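Local coordinates for protein glucosamine--fructose-6-phosphate aminotransferase [isomerizing] (Francisella tularensis subsp. tularensis, PDB 3TBF) that probably converts fructose 6-phosphate to glucosamine 6-phosphate, its C-terminal domain of two SIS domains carrying the isomerase portion of a glutamine-dependent amidotransferase, at residues A[236-241]-A[335-340]. Sequence-based numbering, arbitrary orientation.
Sequences GLYYPI and SAPVVF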
ATOM      1  N   GLY A 236       7.674  -6.629  -7.774  1.00 18.83           N
ATOM      2  CA  GLY A 236       8.578  -7.270  -6.806  1.00 19.21           C
ATOM      3  C   GLY A 236       9.295  -6.231  -5.958  1.00 19.27           C
ATOM      4  O   GLY A 236       8.709  -5.203  -5.560  1.00 19.60           O
ATOM      5  N   LEU A 237      10.571  -6.488  -5.689  1.00 19.46           N
ATOM      6  CA  LEU A 237      11.444  -5.526  -5.060  1.00 18.54           C
ATOM      7  C   LEU A 237      11.334  -4.114  -5.651  1.00 17.89           C
ATOM      8  O   LEU A 237      11.579  -3.166  -4.949  1.00 17.13           O
ATOM      9  CB  LEU A 237      12.884  -5.950  -5.296  1.00 20.35           C
ATOM     10  CG  LEU A 237      13.541  -6.848  -4.269  1.00 21.53           C
ATOM     11  CD1 LEU A 237      14.832  -7.605  -4.848  1.00 18.62           C
ATOM     12  CD2 LEU A 237      13.852  -5.928  -3.103  1.00 20.07           C
ATOM     13  N   TYR A 238      11.016  -3.977  -6.941  1.00 17.30           N
ATOM     14  CA  TYR A 238      11.141  -2.686  -7.642  1.00 16.18           C
ATOM     15  C   TYR A 238       9.847  -1.895  -7.582  1.00 16.63           C
ATOM     16  O   TYR A 238       9.790  -0.728  -8.020  1.00 16.50           O
ATOM     17  CB  TYR A 238      11.622  -2.912  -9.094  1.00 16.64           C
ATOM     18  CG  TYR A 238      12.857  -3.764  -9.057  1.00 15.48           C
ATOM     19  CD1 TYR A 238      14.083  -3.190  -8.835  1.00 19.68           C
ATOM     20  CD2 TYR A 238      12.792  -5.149  -9.129  1.00 17.73           C
ATOM     21  CE1 TYR A 238      15.235  -3.971  -8.681  1.00 20.48           C
ATOM     22  CE2 TYR A 238      13.937  -5.947  -9.001  1.00 19.54           C
ATOM     23  CZ  TYR A 238      15.149  -5.342  -8.761  1.00 20.60           C
ATOM     24  OH  TYR A 238      16.290  -6.085  -8.609  1.00 22.50           O
ATOM     25  N   TYR A 239       8.799  -2.525  -7.036  1.00 16.14           N
ATOM     26  CA  TYR A 239       7.565  -1.827  -6.809  1.00 15.63           C
ATOM     27  C   TYR A 239       7.811  -0.722  -5.799  1.00 15.11           C
ATOM     28  O   TYR A 239       7.604   0.447  -6.128  1.00 15.77           O
ATOM     29  CB  TYR A 239       6.362  -2.772  -6.487  1.00 16.47           C
ATOM     30  CG  TYR A 239       5.121  -2.075  -5.944  1.00 15.05           C
ATOM     31  CD1 TYR A 239       4.639  -0.915  -6.532  1.00 16.51           C
ATOM     32  CD2 TYR A 239       4.443  -2.572  -4.831  1.00 16.91           C
ATOM     33  CE1 TYR A 239       3.503  -0.230  -6.015  1.00 18.32           C
ATOM     34  CE2 TYR A 239       3.306  -1.900  -4.302  1.00 19.12           C
ATOM     35  CZ  TYR A 239       2.851  -0.729  -4.903  1.00 20.85           C
ATOM     36  OH  TYR A 239       1.739  -0.079  -4.401  1.00 23.22           O
ATOM     37  N   PRO A 240       8.329  -1.054  -4.603  1.00 14.24           N
ATOM     38  CA  PRO A 240       8.641   0.017  -3.659  1.00 12.57           C
ATOM     39  C   PRO A 240       9.652   1.009  -4.199  1.00 12.47           C
ATOM     40  O   PRO A 240       9.680   2.175  -3.779  1.00 11.65           O
ATOM     41  CB  PRO A 240       9.208  -0.714  -2.448  1.00 13.01           C
ATOM     42  CG  PRO A 240       8.851  -2.148  -2.561  1.00 14.57           C
ATOM     43  CD  PRO A 240       8.472  -2.407  -4.023  1.00 14.99           C
ATOM     44  N   ILE A 241      10.553   0.568  -5.074  1.00 13.07           N
ATOM     45  CA  ILE A 241      11.494   1.506  -5.665  1.00 12.22           C
ATOM     46  C   ILE A 241      10.725   2.488  -6.567  1.00 12.81           C
ATOM     47  O   ILE A 241      11.020   3.691  -6.571  1.00 12.80           O
ATOM     48  CB  ILE A 241      12.593   0.757  -6.438  1.00 14.07           C
ATOM     49  CG1 ILE A 241      13.468  -0.060  -5.456  1.00 15.82           C
ATOM     50  CG2 ILE A 241      13.467   1.696  -7.363  1.00  9.36           C
ATOM     51  CD1 ILE A 241      13.977   0.680  -4.311  1.00 11.64           C
ATOM     52  N   SER A 335      21.793  -5.283  -4.944  1.00 18.40           N
ATOM     53  CA  SER A 335      22.289  -4.056  -5.506  1.00 17.24           C
ATOM     54  C   SER A 335      21.280  -3.317  -6.338  1.00 16.14           C
ATOM     55  O   SER A 335      21.218  -2.102  -6.286  1.00 16.63           O
ATOM     56  CB  SER A 335      23.596  -4.306  -6.318  1.00 18.17           C
ATOM     57  OG  SER A 335      23.420  -5.172  -7.429  1.00 18.06           O
ATOM     58  N   ALA A 336      20.465  -4.031  -7.090  1.00 15.76           N
ATOM     59  CA  ALA A 336      19.662  -3.386  -8.126  1.00 15.80           C
ATOM     60  C   ALA A 336      18.652  -2.431  -7.564  1.00 15.78           C
ATOM     61  O   ALA A 336      18.456  -1.362  -8.116  1.00 18.27           O
ATOM     62  CB  ALA A 336      19.017  -4.414  -9.093  1.00 15.35           C
ATOM     63  N   PRO A 337      18.023  -2.762  -6.438  1.00 15.42           N
ATOM     64  CA  PRO A 337      17.084  -1.768  -5.899  1.00 14.36           C
ATOM     65  C   PRO A 337      17.700  -0.401  -5.574  1.00 14.18           C
ATOM     66  O   PRO A 337      17.083   0.649  -5.800  1.00 14.34           O
ATOM     67  CB  PRO A 337      16.581  -2.434  -4.612  1.00 14.45           C
ATOM     68  CG  PRO A 337      16.661  -3.949  -4.982  1.00 15.97           C
ATOM     69  CD  PRO A 337      17.991  -4.031  -5.689  1.00 15.26           C
ATOM     70  N   VAL A 338      18.907  -0.419  -5.025  1.00 13.68           N
ATOM     71  CA  VAL A 338      19.654   0.796  -4.775  1.00 12.36           C
ATOM     72  C   VAL A 338      20.067   1.467  -6.102  1.00 13.21           C
ATOM     73  O   VAL A 338      19.857   2.647  -6.273  1.00 12.79           O
ATOM     74  CB  VAL A 338      20.933   0.513  -3.956  1.00 12.24           C
ATOM     75  CG1 VAL A 338      21.701   1.820  -3.730  1.00  9.18           C
ATOM     76  CG2 VAL A 338      20.610  -0.192  -2.649  1.00  7.66           C
ATOM     77  N   VAL A 339      20.648   0.709  -7.028  1.00 14.13           N
ATOM     78  CA  VAL A 339      21.137   1.302  -8.277  1.00 14.45           C
ATOM     79  C   VAL A 339      20.010   1.964  -9.084  1.00 15.64           C
ATOM     80  O   VAL A 339      20.133   3.091  -9.559  1.00 15.86           O
ATOM     81  CB  VAL A 339      21.908   0.312  -9.101  1.00 15.17           C
ATOM     82  CG1 VAL A 339      22.395   0.939 -10.469  1.00 14.90           C
ATOM     83  CG2 VAL A 339      23.139  -0.195  -8.304  1.00 11.72           C
ATOM     84  N   PHE A 340      18.857   1.323  -9.135  1.00 16.41           N
ATOM     85  CA  PHE A 340      17.803   1.844  -9.971  1.00 16.18           C
ATOM     86  C   PHE A 340      17.185   3.062  -9.326  1.00 15.99           C
ATOM     87  O   PHE A 340      16.481   3.783 -10.034  1.00 17.78           O
ATOM     88  CB  PHE A 340      16.759   0.798 -10.212  1.00 15.93           C
ATOM     89  CG  PHE A 340      17.062  -0.084 -11.344  1.00 20.23           C
ATOM     90  CD1 PHE A 340      17.191   0.452 -12.621  1.00 22.73           C
ATOM     91  CD2 PHE A 340      17.158  -1.443 -11.173  1.00 18.92           C
ATOM     92  CE1 PHE A 340      17.444  -0.356 -13.697  1.00 25.10           C
ATOM     93  CE2 PHE A 340      17.415  -2.246 -12.233  1.00 22.49           C
ATOM     94  CZ  PHE A 340      17.572  -1.710 -13.509  1.00 24.91           C
TER
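Leu237 opens the contact by bringing both terminal methyls to the ring of Pro337, the nearer being CD2, 3.9 Å from Pro337 CG. Tyr238 follows, its hydroxyl end lying beside the opposing helix. CG stands anti to the carbonyl carbon (chi1 -52°), and beyond it the ring meets Ala336 CB at its edge, where Tyr238 OH lies 3.2 Å from that methyl. Tyr238 CE1 serves two further partners obliquely, coming 3.8 Å from Pro337 N and 4.0 Å from Phe340 CD2, while Leu237 CB sits over one face of the phenol, offset toward the rim. Four residues after Leu237, Ile241 completes the surface: its CD1 approaches Pro337 O at 3.4 Å, and its CG1 packs on Pro337 CB. Pro337, near the start of its helix, thus shows how one proline ring can take the side chains of Leu237, Tyr238 and Ile241. Pro337 O is also hydrogen-bonded to Thr341 OG1. The interface is buried and mostly hydrocarbon, joining the beginnings of helices 238-253 and 335-355 within the second SIS domain. Helix 63-80 packs against Leu237, helix 165-184 against Ile241, and helix 238-253 itself follows strand 229-234 of the parallel sheet.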